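Local coordinates for SusD superfamily protein (Bacteroides fragilis, PDB 3L22), which belongs to the SusD family of outer-membrane lipoproteins and, as in its relatives, probably binds glycans at the cell surface for uptake, at residues Asn58-Leu63 / Gly274-Ile279; Arg52-Ile57 / Gly393-Asp398; Gly284-Pro289 / Lys385-Ile390. All blocks are in the same frame, centred on the assembly; numbering follows the deposited sequence. Where two conformers were deposited one is given.

Contact 1: Asn58-Leu63 / Gly274-Ile279; sequences NISNNL and GKIMLI
Asn-58 and Met-277 face each other as an antiparallel, non-hydrogen-bonded pair with their CA atoms 4.6 Å apart, and just beyond this pair one backbone bond, Ile-59 N to Ile-276 O at 2.8 Å and nearly straight (166°), closes the end of the ladder. Ile-276 O also receives a CA-H...O contact from Asn-58.

The side chains of the pair lie on the same face of the ribbon. The selenomethionine chain of Met-277 is bent at both chi2 and chi3, and its SE rests 3.6 Å from Asn-58 ND2, also near CB and CG of Asn-58. Ile-276 lies beside Asn-58, pointing the same way, with CG2 near both OD1 and ND2. Asn-58 CG stands anti to the backbone N (chi1 -173°), and OD1 turns back to its own chain: Ser-60 N approaches it almost end-on to the carbonyl at 3.0 Å, while Ser-60 OG donates at 2.7 Å in the carbonyl plane. ND2 is bound in turn by Thr-65 O and Asn-51 OD1, so the buried amide is fixed in rotation at both ends. Ile-59 works differently, laying CD1 3.3 Å from Lys-275 O, with CG1 4.0 Å from Leu-278 CD1.

Ser-60 OG accepts from Asn-62 N. Here an Asx turn at Asn-58 followed by an ST turn at Ser-60 takes the chain away from strand 56-58, at the end of its two-stranded antiparallel ribbon with 277-279 and away from the annotated zinc sites.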
ATOM      1  N   ASN A  58      11.666  -2.445  14.327  1.00 13.50           N
ATOM      2  CA  ASN A  58      12.460  -1.249  14.197  1.00 13.86           C
ATOM      3  C   ASN A  58      13.305  -1.158  15.463  1.00 14.16           C
ATOM      4  O   ASN A  58      12.765  -0.995  16.555  1.00 13.55           O
ATOM      5  CB  ASN A  58      11.545  -0.017  14.047  1.00 14.10           C
ATOM      6  CG  ASN A  58      12.310   1.256  13.727  1.00 13.95           C
ATOM      7  OD1 ASN A  58      13.411   1.489  14.279  1.00 12.75           O
ATOM      8  ND2 ASN A  58      11.744   2.092  12.822  1.00 11.11           N
ATOM      9  N   ILE A  59      14.618  -1.293  15.319  1.00 15.08           N
ATOM     10  CA  ILE A  59      15.533  -1.240  16.468  1.00 16.04           C
ATOM     11  C   ILE A  59      16.359   0.054  16.502  1.00 16.31           C
ATOM     12  O   ILE A  59      17.343   0.159  17.215  1.00 15.75           O
ATOM     13  CB  ILE A  59      16.415  -2.530  16.575  1.00 16.54           C
ATOM     14  CG1 ILE A  59      17.183  -2.847  15.287  1.00 18.98           C
ATOM     15  CG2 ILE A  59      15.555  -3.753  16.985  1.00 16.19           C
ATOM     16  CD1 ILE A  59      18.293  -1.876  14.967  1.00 19.74           C
ATOM     17  N   SER A  60      15.951   1.061  15.754  1.00 16.71           N
ATOM     18  CA  SER A  60      16.799   2.256  15.564  1.00 16.73           C
ATOM     19  C   SER A  60      16.842   3.151  16.779  1.00 18.53           C
ATOM     20  O   SER A  60      17.813   3.902  16.931  1.00 18.24           O
ATOM     21  CB  SER A  60      16.302   3.103  14.389  1.00 16.75           C
ATOM     22  OG  SER A  60      14.996   3.643  14.607  1.00 13.96           O
ATOM     23  N   ASN A  61      15.799   3.090  17.620  1.00 19.60           N
ATOM     24  CA  ASN A  61      15.652   4.018  18.756  0.50 20.49           C
ATOM     25  C   ASN A  61      15.699   5.469  18.311  1.00 21.06           C
ATOM     26  O   ASN A  61      16.113   6.328  19.055  1.00 22.49           O
ATOM     27  CB  ASN A  61      16.733   3.770  19.825  0.50 20.93           C
ATOM     28  CG  ASN A  61      16.375   4.380  21.188  0.50 21.44           C
ATOM     29  OD1 ASN A  61      15.220   4.374  21.587  0.50 23.59           O
ATOM     30  ND2 ASN A  61      17.366   4.925  21.885  0.50 22.14           N
ATOM     31  N   ASN A  62      15.298   5.756  17.078  1.00 21.60           N
ATOM     32  CA  ASN A  62      15.452   7.090  16.527  1.00 21.38           C
ATOM     33  C   ASN A  62      14.146   7.524  15.865  1.00 20.83           C
ATOM     34  O   ASN A  62      13.698   6.893  14.924  1.00 19.86           O
ATOM     35  CB  ASN A  62      16.591   7.042  15.509  1.00 22.29           C
ATOM     36  CG  ASN A  62      16.879   8.389  14.862  1.00 23.49           C
ATOM     37  OD1 ASN A  62      16.294   9.409  15.224  1.00 25.48           O
ATOM     38  ND2 ASN A  62      17.774   8.384  13.864  1.00 24.32           N
ATOM     39  N   LEU A  63      13.569   8.615  16.352  1.00 19.88           N
ATOM     40  CA  LEU A  63      12.321   9.160  15.824  1.00 20.44           C
ATOM     41  C   LEU A  63      12.442   9.585  14.355  1.00 19.64           C
ATOM     42  O   LEU A  63      11.456   9.494  13.604  1.00 19.74           O
ATOM     43  CB  LEU A  63      11.833  10.333  16.691  1.00 20.52           C
ATOM     44  CG  LEU A  63      11.582  10.061  18.182  1.00 23.25           C
ATOM     45  CD1 LEU A  63      10.870  11.297  18.868  1.00 24.26           C
ATOM     46  CD2 LEU A  63      10.797   8.778  18.426  1.00 23.71           C
ATOM     47  N   GLY A 274      21.029  -3.488   8.862  1.00 15.66           N
ATOM     48  CA  GLY A 274      20.656  -4.000  10.182  1.00 15.89           C
ATOM     49  C   GLY A 274      20.522  -2.965  11.287  1.00 16.00           C
ATOM     50  O   GLY A 274      20.217  -3.328  12.413  1.00 16.19           O
ATOM     51  N   LYS A 275      20.711  -1.685  10.989  1.00 15.83           N
ATOM     52  CA  LYS A 275      20.652  -0.655  12.027  1.00 16.22           C
ATOM     53  C   LYS A 275      19.262  -0.055  12.212  1.00 15.64           C
ATOM     54  O   LYS A 275      19.051   0.716  13.152  1.00 16.42           O
ATOM     55  CB  LYS A 275      21.645   0.458  11.707  1.00 16.56           C
ATOM     56  CG  LYS A 275      23.119  -0.034  11.742  1.00 18.82           C
ATOM     57  CD  LYS A 275      24.106   1.093  11.465  1.00 23.18           C
ATOM     58  CE  LYS A 275      25.554   0.594  11.511  1.00 26.26           C
ATOM     59  NZ  LYS A 275      26.463   1.613  10.881  1.00 28.48           N
ATOM     60  N   ILE A 276      18.325  -0.378  11.324  1.00 14.34           N
ATOM     61  CA  ILE A 276      16.980   0.167  11.462  1.00 13.71           C
ATOM     62  C   ILE A 276      15.964  -0.956  11.552  1.00 13.13           C
ATOM     63  O   ILE A 276      15.529  -1.267  12.672  1.00 12.86           O
ATOM     64  CB  ILE A 276      16.627   1.222  10.367  1.00 13.32           C
ATOM     65  CG1 ILE A 276      17.698   2.333  10.335  1.00 14.15           C
ATOM     66  CG2 ILE A 276      15.206   1.802  10.614  1.00 10.81           C
ATOM     67  CD1 ILE A 276      17.552   3.317   9.171  1.00 13.36           C
HETATM   68  N   MSE A 277      15.585  -1.550  10.403  1.00 13.11           N
HETATM   69  CA  MSE A 277      14.602  -2.618  10.357  1.00 13.29           C
HETATM   70  C   MSE A 277      15.314  -3.970  10.310  1.00 13.80           C
HETATM   71  O   MSE A 277      16.311  -4.126   9.598  1.00 14.39           O
HETATM   72  CB  MSE A 277      13.695  -2.513   9.136  1.00 13.08           C
HETATM   73  CG  MSE A 277      13.064  -1.157   8.894  1.00 15.36           C
HETATM   74 SE   MSE A 277      12.029  -0.458  10.350  0.75 15.66          SE
HETATM   75  CE  MSE A 277      10.696  -1.865  10.423  1.00 13.67           C
ATOM     76  N   LEU A 278      14.774  -4.919  11.080  1.00 13.29           N
ATOM     77  CA  LEU A 278      15.123  -6.332  11.004  1.00 13.01           C
ATOM     78  C   LEU A 278      13.827  -7.126  10.858  1.00 13.06           C
ATOM     79  O   LEU A 278      12.721  -6.632  11.147  1.00 11.46           O
ATOM     80  CB  LEU A 278      15.870  -6.768  12.262  1.00 13.41           C
ATOM     81  CG  LEU A 278      17.235  -6.145  12.594  1.00 14.02           C
ATOM     82  CD1 LEU A 278      17.718  -6.586  14.029  1.00 11.07           C
ATOM     83  CD2 LEU A 278      18.268  -6.553  11.471  1.00 11.46           C
ATOM     84  N   ILE A 279      13.966  -8.364  10.415  1.00 13.17           N
ATOM     85  CA  ILE A 279      12.880  -9.324  10.449  1.00 13.23           C
ATOM     86  C   ILE A 279      12.585  -9.630  11.922  1.00 14.23           C
ATOM     87  O   ILE A 279      13.525  -9.839  12.699  1.00 14.13           O
ATOM     88  CB  ILE A 279      13.265 -10.633   9.777  1.00 13.15           C
ATOM     89  CG1 ILE A 279      13.616 -10.413   8.289  1.00 13.39           C
ATOM     90  CG2 ILE A 279      12.106 -11.691   9.945  1.00 11.92           C
ATOM     91  CD1 ILE A 279      14.274 -11.618   7.658  1.00  8.99           C
TER

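Contact 2: Arg52-Ile57 / Gly393-Asp398; sequences RGDDVI and GIRGID
Arg-395 reaches from the first turn of helix 395-401 over Gly-53, its CG 3.8 Å from the glycine CA, to meet the carboxylates of Asp-54 and Asp-55. CG stands anti to the backbone N (chi1 178°) and the chain bends at chi2. The guanidinium then takes Asp-54 side-on: NE donates to OD1 at 2.8 Å in an almost perfectly straight bond, and NH2 donates to the syn lone pair of OD2 at 3.0 Å. Both oxygens lie near the guanidinium plane, but NE meets OD1 on the syn side 27° out of the carboxylate plane, in keeping with the 29° between the two flat groups.

Toward Arg-395, Asp-55 contributes charge but receives no directed N-H. Its OD2 sits 3.4 Å from Arg-395 NE, well out of the guanidinium plane; its OD1 is held by Arg-386 and by Ile-285 N. With Arg-386 close to Arg-395, the two carboxylates would be expected to offset the repulsion between the arginines.

The absence of side chains at Gly-53 and Gly-396 lets the two backbones approach to 4.3 Å between these CA atoms. Nearby, a water accepts from Arg-52 NE at 2.8 Å and donates weakly to Gly-396 O, while Arg-52 NH2 bonds to Tyr-424 O.

A bidentate, side-on arginine-aspartate pair, extended into a salt-bridge network with Asp-55, here fastens the turn after helix 44-52 to the start of helix 395-401.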
ATOM      1  N   ARG A  52       4.087  -0.334  11.253  1.00 13.61           N
ATOM      2  CA  ARG A  52       2.862  -0.538  12.018  1.00 14.49           C
ATOM      3  C   ARG A  52       2.582  -1.993  12.275  1.00 15.60           C
ATOM      4  O   ARG A  52       2.022  -2.324  13.319  1.00 17.61           O
ATOM      5  CB  ARG A  52       1.671   0.192  11.383  1.00 14.82           C
ATOM      6  CG  ARG A  52       1.796   1.689  11.571  1.00 14.25           C
ATOM      7  CD  ARG A  52       0.678   2.549  10.947  1.00 16.39           C
ATOM      8  NE  ARG A  52      -0.701   2.182  11.269  1.00 14.74           N
ATOM      9  CZ  ARG A  52      -1.360   2.458  12.395  1.00 16.49           C
ATOM     10  NH1 ARG A  52      -0.790   3.107  13.412  1.00 18.10           N
ATOM     11  NH2 ARG A  52      -2.636   2.074  12.503  1.00 16.78           N
ATOM     12  N   GLY A  53       3.040  -2.860  11.393  1.00 15.60           N
ATOM     13  CA  GLY A  53       2.892  -4.280  11.539  1.00 15.32           C
ATOM     14  C   GLY A  53       3.782  -4.976  12.556  1.00 15.00           C
ATOM     15  O   GLY A  53       4.468  -4.337  13.354  1.00 15.68           O
ATOM     16  N   ASP A  54       3.775  -6.300  12.470  1.00 13.41           N
ATOM     17  CA  ASP A  54       4.307  -7.181  13.474  1.00 14.13           C
ATOM     18  C   ASP A  54       5.269  -8.241  12.892  1.00 13.77           C
ATOM     19  O   ASP A  54       5.645  -9.207  13.575  1.00 14.63           O
ATOM     20  CB  ASP A  54       3.124  -7.866  14.180  1.00 13.90           C
ATOM     21  CG  ASP A  54       2.233  -8.661  13.202  1.00 14.43           C
ATOM     22  OD1 ASP A  54       2.540  -8.710  11.988  1.00 13.02           O
ATOM     23  OD2 ASP A  54       1.200  -9.212  13.637  1.00 13.32           O
ATOM     24  N   ASP A  55       5.701  -8.025  11.657  1.00 13.77           N
ATOM     25  CA  ASP A  55       6.569  -8.975  10.960  1.00 13.11           C
ATOM     26  C   ASP A  55       8.013  -8.515  10.814  1.00 12.79           C
ATOM     27  O   ASP A  55       8.894  -9.337  10.564  1.00 12.47           O
ATOM     28  CB  ASP A  55       5.944  -9.296   9.624  1.00 12.26           C
ATOM     29  CG  ASP A  55       4.670 -10.120   9.781  1.00 14.37           C
ATOM     30  OD1 ASP A  55       4.607 -10.973  10.726  1.00 10.01           O
ATOM     31  OD2 ASP A  55       3.740  -9.935   8.969  1.00 12.95           O
ATOM     32  N   VAL A  56       8.226  -7.206  10.929  1.00 13.50           N
ATOM     33  CA  VAL A  56       9.548  -6.592  11.034  1.00 13.30           C
ATOM     34  C   VAL A  56       9.599  -5.870  12.360  1.00 14.05           C
ATOM     35  O   VAL A  56       8.537  -5.662  12.964  1.00 13.68           O
ATOM     36  CB  VAL A  56       9.829  -5.636   9.837  1.00 13.88           C
ATOM     37  CG1 VAL A  56      10.030  -6.471   8.565  1.00 12.71           C
ATOM     38  CG2 VAL A  56       8.730  -4.562   9.646  1.00 11.26           C
ATOM     39  N   ILE A  57      10.825  -5.557  12.822  1.00 14.16           N
ATOM     40  CA  ILE A  57      11.037  -4.733  14.001  0.60 13.88           C
ATOM     41  C   ILE A  57      11.924  -3.568  13.670  1.00 13.77           C
ATOM     42  O   ILE A  57      12.814  -3.688  12.856  1.00 14.20           O
ATOM     43  CB  ILE A  57      11.681  -5.492  15.191  0.60 13.42           C
ATOM     44  CG1 ILE A  57      12.978  -6.234  14.770  0.60 12.50           C
ATOM     45  CG2 ILE A  57      10.661  -6.401  15.763  0.60 15.11           C
ATOM     46  CD1 ILE A  57      13.796  -6.833  15.947  0.60 15.06           C
ATOM     47  N   GLY A 393       4.571  -2.904   2.375  1.00 14.42           N
ATOM     48  CA  GLY A 393       3.656  -1.770   2.544  1.00 13.83           C
ATOM     49  C   GLY A 393       2.232  -2.195   2.820  1.00 13.73           C
ATOM     50  O   GLY A 393       1.323  -1.429   2.562  1.00 12.76           O
ATOM     51  N   ILE A 394       2.055  -3.395   3.386  1.00 13.58           N
ATOM     52  CA  ILE A 394       0.746  -4.034   3.467  1.00 14.63           C
ATOM     53  C   ILE A 394       0.356  -4.459   4.871  1.00 14.60           C
ATOM     54  O   ILE A 394      -0.825  -4.324   5.239  1.00 14.08           O
ATOM     55  CB  ILE A 394       0.656  -5.263   2.492  1.00 14.92           C
ATOM     56  CG1 ILE A 394       0.449  -4.794   1.045  1.00 16.17           C
ATOM     57  CG2 ILE A 394      -0.473  -6.195   2.849  1.00 17.75           C
ATOM     58  CD1 ILE A 394       0.700  -5.932  -0.044  1.00 14.28           C
ATOM     59  N   ARG A 395       1.307  -4.949   5.673  1.00 14.30           N
ATOM     60  CA  ARG A 395       0.910  -5.635   6.884  1.00 13.41           C
ATOM     61  C   ARG A 395       0.031  -4.819   7.871  1.00 13.52           C
ATOM     62  O   ARG A 395      -0.993  -5.311   8.404  1.00 11.93           O
ATOM     63  CB  ARG A 395       2.151  -6.161   7.588  1.00 13.64           C
ATOM     64  CG  ARG A 395       1.855  -6.864   8.913  1.00 12.04           C
ATOM     65  CD  ARG A 395       0.970  -8.081   8.710  1.00 10.57           C
ATOM     66  NE  ARG A 395       0.664  -8.748   9.957  1.00 12.30           N
ATOM     67  CZ  ARG A 395      -0.455  -9.418  10.206  1.00 14.85           C
ATOM     68  NH1 ARG A 395      -1.411  -9.580   9.292  1.00 18.79           N
ATOM     69  NH2 ARG A 395      -0.627  -9.951  11.401  1.00 15.27           N
ATOM     70  N   GLY A 396       0.446  -3.588   8.118  1.00 13.23           N
ATOM     71  CA  GLY A 396      -0.266  -2.710   9.031  1.00 13.83           C
ATOM     72  C   GLY A 396      -1.649  -2.334   8.505  1.00 14.24           C
ATOM     73  O   GLY A 396      -2.528  -1.976   9.291  1.00 14.57           O
ATOM     74  N   ILE A 397      -1.853  -2.424   7.185  1.00 13.42           N
ATOM     75  CA  ILE A 397      -3.182  -2.200   6.611  1.00 13.81           C
ATOM     76  C   ILE A 397      -4.072  -3.427   6.865  1.00 14.18           C
ATOM     77  O   ILE A 397      -5.235  -3.286   7.245  1.00 14.48           O
ATOM     78  CB  ILE A 397      -3.115  -1.883   5.107  1.00 13.09           C
ATOM     79  CG1 ILE A 397      -2.380  -0.543   4.913  1.00 14.21           C
ATOM     80  CG2 ILE A 397      -4.498  -1.870   4.506  1.00 13.12           C
ATOM     81  CD1 ILE A 397      -2.046  -0.144   3.465  1.00 10.08           C
ATOM     82  N   ASP A 398      -3.541  -4.632   6.666  1.00 14.64           N
ATOM     83  CA  ASP A 398      -4.361  -5.834   6.858  1.00 14.58           C
ATOM     84  C   ASP A 398      -4.819  -5.953   8.317  1.00 14.59           C
ATOM     85  O   ASP A 398      -6.002  -6.253   8.595  1.00 14.86           O
ATOM     86  CB  ASP A 398      -3.609  -7.094   6.406  1.00 14.44           C
ATOM     87  CG  ASP A 398      -3.588  -7.290   4.882  1.00 16.52           C
ATOM     88  OD1 ASP A 398      -4.347  -6.610   4.121  1.00 16.92           O
ATOM     89  OD2 ASP A 398      -2.823  -8.172   4.424  1.00 17.95           O
TER
HETATM   90  O   HOH W   1      -2.275   0.927   9.297  1.00 15.71           O

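Contact 3: Gly284-Pro289 / Lys385-Ile390; sequences GIMSKP and KRLEFI. With EDO (1,2-ethanediol), chain B.
With CG1 of Ile-285 anti to its backbone N (chi1 -171°) and CG of Arg-386 anti to its carbonyl carbon (chi1 -72°), the two side chains slide past one another in opposite directions. Ile-285 CG1 comes to 3.7 Å from Arg-386 CB and 3.9 Å from Leu-387 CB, while its CG2 approaches Ile-390 CD1. The arginine chain then bends at chi3 (71°), and Ile-285 CA lies over one face of the guanidinium.

Met-286, a selenomethionine extended beyond CG, crosses both Leu-387 and Ile-390 at about a right angle. Its CE touches Leu-387 CD1 at 3.8 Å and Ile-390 CG2 at 4.0 Å, so one methyl packs against both the end of helix 374-388 and Ile-390 beyond it.

At the polar margin Lys-288 crosses Arg-386, with CE near NH1. The like charges, NZ and NH1, are 4.1 Å apart, and a water accepts from both, 2.8 Å from Lys-288 NZ and 2.9 Å from Arg-386 NH1. NH2 pairs with Asp-55. Lys-385 NZ donates to O1 of an ethanediol at 2.6 Å, probably from the crystallisation liquor.

No direct hydrogen bond joins the two segments, so apolar carbon contacts carry the join between the 3-10 turn and the helix end. The shared water and the carboxylate of Asp-55 would be expected to ease the lysine-arginine repulsion at its margin.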
ATOM      1  N   GLY A 284       7.187 -12.707  14.876  1.00 14.91           N
ATOM      2  CA  GLY A 284       6.486 -12.385  13.639  1.00 14.63           C
ATOM      3  C   GLY A 284       6.324 -13.614  12.755  1.00 14.40           C
ATOM      4  O   GLY A 284       6.584 -14.722  13.183  1.00 15.45           O
ATOM      5  N   ILE A 285       5.919 -13.401  11.512  1.00 14.07           N
ATOM      6  CA  ILE A 285       5.608 -14.478  10.587  1.00 13.30           C
ATOM      7  C   ILE A 285       6.758 -15.468  10.431  1.00 14.34           C
ATOM      8  O   ILE A 285       6.544 -16.686  10.404  1.00 14.67           O
ATOM      9  CB  ILE A 285       5.129 -13.942   9.205  1.00 13.22           C
ATOM     10  CG1 ILE A 285       4.598 -15.094   8.309  1.00 11.85           C
ATOM     11  CG2 ILE A 285       6.219 -13.164   8.459  1.00 12.44           C
ATOM     12  CD1 ILE A 285       3.480 -15.927   8.952  1.00  9.45           C
HETATM   13  N   MSE A 286       7.979 -14.966  10.356  1.00 15.29           N
HETATM   14  CA  MSE A 286       9.120 -15.850  10.152  1.00 16.02           C
HETATM   15  C   MSE A 286       9.576 -16.535  11.429  1.00 15.88           C
HETATM   16  O   MSE A 286      10.539 -17.259  11.363  1.00 16.41           O
HETATM   17  CB  MSE A 286      10.277 -15.108   9.458  1.00 16.15           C
HETATM   18  CG  MSE A 286       9.933 -14.687   8.062  1.00 18.21           C
HETATM   19 SE   MSE A 286      11.603 -14.297   7.114  0.75 26.26          SE
HETATM   20  CE  MSE A 286      11.071 -13.543   5.448  1.00 18.00           C
ATOM     21  N   SER A 287       8.908 -16.306  12.568  1.00 15.15           N
ATOM     22  CA  SER A 287       9.084 -17.139  13.746  1.00 15.18           C
ATOM     23  C   SER A 287       8.234 -18.385  13.692  1.00 15.42           C
ATOM     24  O   SER A 287       8.390 -19.227  14.546  1.00 16.02           O
ATOM     25  CB  SER A 287       8.689 -16.381  15.020  1.00 15.27           C
ATOM     26  OG  SER A 287       7.286 -16.254  15.172  1.00 14.04           O
ATOM     27  N   LYS A 288       7.286 -18.485  12.765  1.00 14.73           N
ATOM     28  CA  LYS A 288       6.402 -19.625  12.739  1.00 15.33           C
ATOM     29  C   LYS A 288       6.986 -20.740  11.850  1.00 16.23           C
ATOM     30  O   LYS A 288       7.411 -20.452  10.735  1.00 15.35           O
ATOM     31  CB  LYS A 288       5.034 -19.225  12.194  1.00 15.04           C
ATOM     32  CG  LYS A 288       4.321 -18.155  13.045  1.00 16.61           C
ATOM     33  CD  LYS A 288       2.997 -17.816  12.418  1.00 20.61           C
ATOM     34  CE  LYS A 288       2.361 -16.543  12.982  1.00 23.67           C
ATOM     35  NZ  LYS A 288       1.415 -16.880  14.014  1.00 26.34           N
ATOM     36  N   PRO A 289       6.977 -22.012  12.319  1.00 17.41           N
ATOM     37  CA  PRO A 289       7.694 -22.999  11.490  0.50 17.41           C
ATOM     38  C   PRO A 289       7.163 -23.252  10.057  1.00 17.32           C
ATOM     39  O   PRO A 289       8.006 -23.403   9.161  1.00 17.39           O
ATOM     40  CB  PRO A 289       7.703 -24.253  12.370  0.50 17.45           C
ATOM     41  CG  PRO A 289       7.812 -23.704  13.767  0.50 16.92           C
ATOM     42  CD  PRO A 289       6.953 -22.437  13.743  0.50 17.18           C
ATOM     43  N   LYS A 385      -0.038 -14.323   3.368  1.00 14.50           N
ATOM     44  CA  LYS A 385       0.007 -12.911   3.005  1.00 14.32           C
ATOM     45  C   LYS A 385       1.124 -12.195   3.807  1.00 13.30           C
ATOM     46  O   LYS A 385       1.863 -11.398   3.263  1.00 12.47           O
ATOM     47  CB  LYS A 385      -1.367 -12.292   3.275  1.00 14.53           C
ATOM     48  CG  LYS A 385      -1.543 -10.835   2.851  1.00 16.73           C
ATOM     49  CD  LYS A 385      -2.015 -10.709   1.432  1.00 19.44           C
ATOM     50  CE  LYS A 385      -2.335  -9.247   1.045  1.00 18.65           C
ATOM     51  NZ  LYS A 385      -3.535  -8.781   1.775  1.00 21.46           N
ATOM     52  N   ARG A 386       1.288 -12.550   5.082  1.00 12.66           N
ATOM     53  CA  ARG A 386       2.340 -11.974   5.918  1.00 12.26           C
ATOM     54  C   ARG A 386       3.746 -12.287   5.382  1.00 12.75           C
ATOM     55  O   ARG A 386       4.626 -11.393   5.327  1.00 12.92           O
ATOM     56  CB  ARG A 386       2.179 -12.463   7.366  1.00 12.99           C
ATOM     57  CG  ARG A 386       0.987 -11.857   8.078  1.00 13.23           C
ATOM     58  CD  ARG A 386       0.754 -12.482   9.444  1.00 12.61           C
ATOM     59  NE  ARG A 386       1.793 -12.082  10.384  1.00 14.34           N
ATOM     60  CZ  ARG A 386       1.832 -12.425  11.666  1.00 13.71           C
ATOM     61  NH1 ARG A 386       0.898 -13.220  12.200  1.00 15.52           N
ATOM     62  NH2 ARG A 386       2.832 -12.003  12.422  1.00 13.37           N
ATOM     63  N   LEU A 387       3.944 -13.525   4.952  1.00 12.30           N
ATOM     64  CA  LEU A 387       5.243 -13.954   4.414  1.00 12.90           C
ATOM     65  C   LEU A 387       5.457 -13.439   2.990  1.00 12.65           C
ATOM     66  O   LEU A 387       6.495 -12.865   2.683  1.00 13.10           O
ATOM     67  CB  LEU A 387       5.401 -15.486   4.479  1.00 12.20           C
ATOM     68  CG  LEU A 387       6.685 -16.099   3.893  1.00 13.15           C
ATOM     69  CD1 LEU A 387       7.927 -15.526   4.601  1.00 10.65           C
ATOM     70  CD2 LEU A 387       6.686 -17.627   3.976  1.00  9.46           C
ATOM     71  N   GLU A 388       4.474 -13.612   2.135  1.00 12.10           N
ATOM     72  CA  GLU A 388       4.590 -13.093   0.778  1.00 12.41           C
ATOM     73  C   GLU A 388       4.878 -11.582   0.741  1.00 12.90           C
ATOM     74  O   GLU A 388       5.665 -11.177  -0.097  1.00 13.30           O
ATOM     75  CB  GLU A 388       3.341 -13.415  -0.031  1.00 12.35           C
ATOM     76  CG  GLU A 388       3.438 -13.189  -1.556  1.00 12.48           C
ATOM     77  CD  GLU A 388       4.306 -14.198  -2.298  1.00 14.90           C
ATOM     78  OE1 GLU A 388       4.396 -15.391  -1.890  1.00 13.88           O
ATOM     79  OE2 GLU A 388       4.900 -13.779  -3.314  1.00 13.97           O
ATOM     80  N   PHE A 389       4.250 -10.780   1.625  1.00 12.51           N
ATOM     81  CA  PHE A 389       4.318  -9.326   1.570  1.00 12.86           C
ATOM     82  C   PHE A 389       5.089  -8.653   2.693  1.00 13.05           C
ATOM     83  O   PHE A 389       4.983  -7.439   2.917  1.00 12.88           O
ATOM     84  CB  PHE A 389       2.900  -8.761   1.347  1.00 13.29           C
ATOM     85  CG  PHE A 389       2.389  -9.136   0.026  1.00 13.79           C
ATOM     86  CD1 PHE A 389       2.905  -8.521  -1.109  1.00 15.02           C
ATOM     87  CD2 PHE A 389       1.522 -10.202  -0.127  1.00 15.68           C
ATOM     88  CE1 PHE A 389       2.487  -8.923  -2.372  1.00 17.15           C
ATOM     89  CE2 PHE A 389       1.124 -10.604  -1.375  1.00 14.14           C
ATOM     90  CZ  PHE A 389       1.628  -9.976  -2.492  1.00 14.79           C
ATOM     91  N   ILE A 390       5.956  -9.426   3.344  1.00 13.12           N
ATOM     92  CA  ILE A 390       6.869  -8.867   4.316  1.00 12.85           C
ATOM     93  C   ILE A 390       7.683  -7.773   3.638  1.00 13.50           C
ATOM     94  O   ILE A 390       8.263  -7.972   2.566  1.00 12.99           O
ATOM     95  CB  ILE A 390       7.757  -9.953   5.001  1.00 12.80           C
ATOM     96  CG1 ILE A 390       8.522  -9.348   6.197  1.00 14.07           C
ATOM     97  CG2 ILE A 390       8.731 -10.663   4.019  1.00 10.79           C
ATOM     98  CD1 ILE A 390       9.153 -10.431   7.169  1.00 11.88           C
TER
HETATM   99  C1  EDO B  22      -4.789  -5.915   0.974  1.00 47.55           C
HETATM  100  O1  EDO B  22      -3.703  -6.591   0.378  1.00 41.30           O
HETATM  101  C2  EDO B  22      -4.356  -4.714   1.831  1.00 48.39           C
HETATM  102  O2  EDO B  22      -5.597  -4.280   2.472  1.00 48.88           O
HETATM  103  O   HOH W   2       0.915 -14.260  14.918  1.00 15.48           O

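How the contacts relate
Contacts 2 and 3 are buried, whereas contact 1 is partly buried and lies farther from the centre of the chain. Contacts 1 and 2 share the ribbon of strands 56-58 and 277-279: Leu-278 O and Ile-57 N are 2.7 Å apart, a probable hydrogen bond, and Met-277 packs on Val-56. Contact 3 uses helix 374-388 and contact 2 the next, 395-401, and the two are tied also by the salt bridge of Lys-385 with Asp-398. Contacts 1 and 3 meet more lightly, through Ile-279 against Met-286 and Ile-390. The chemistry shifts accordingly, from backbone pairing with Asx and ST turns at the ribbon's end, through ion pairs, to mainly apolar packing.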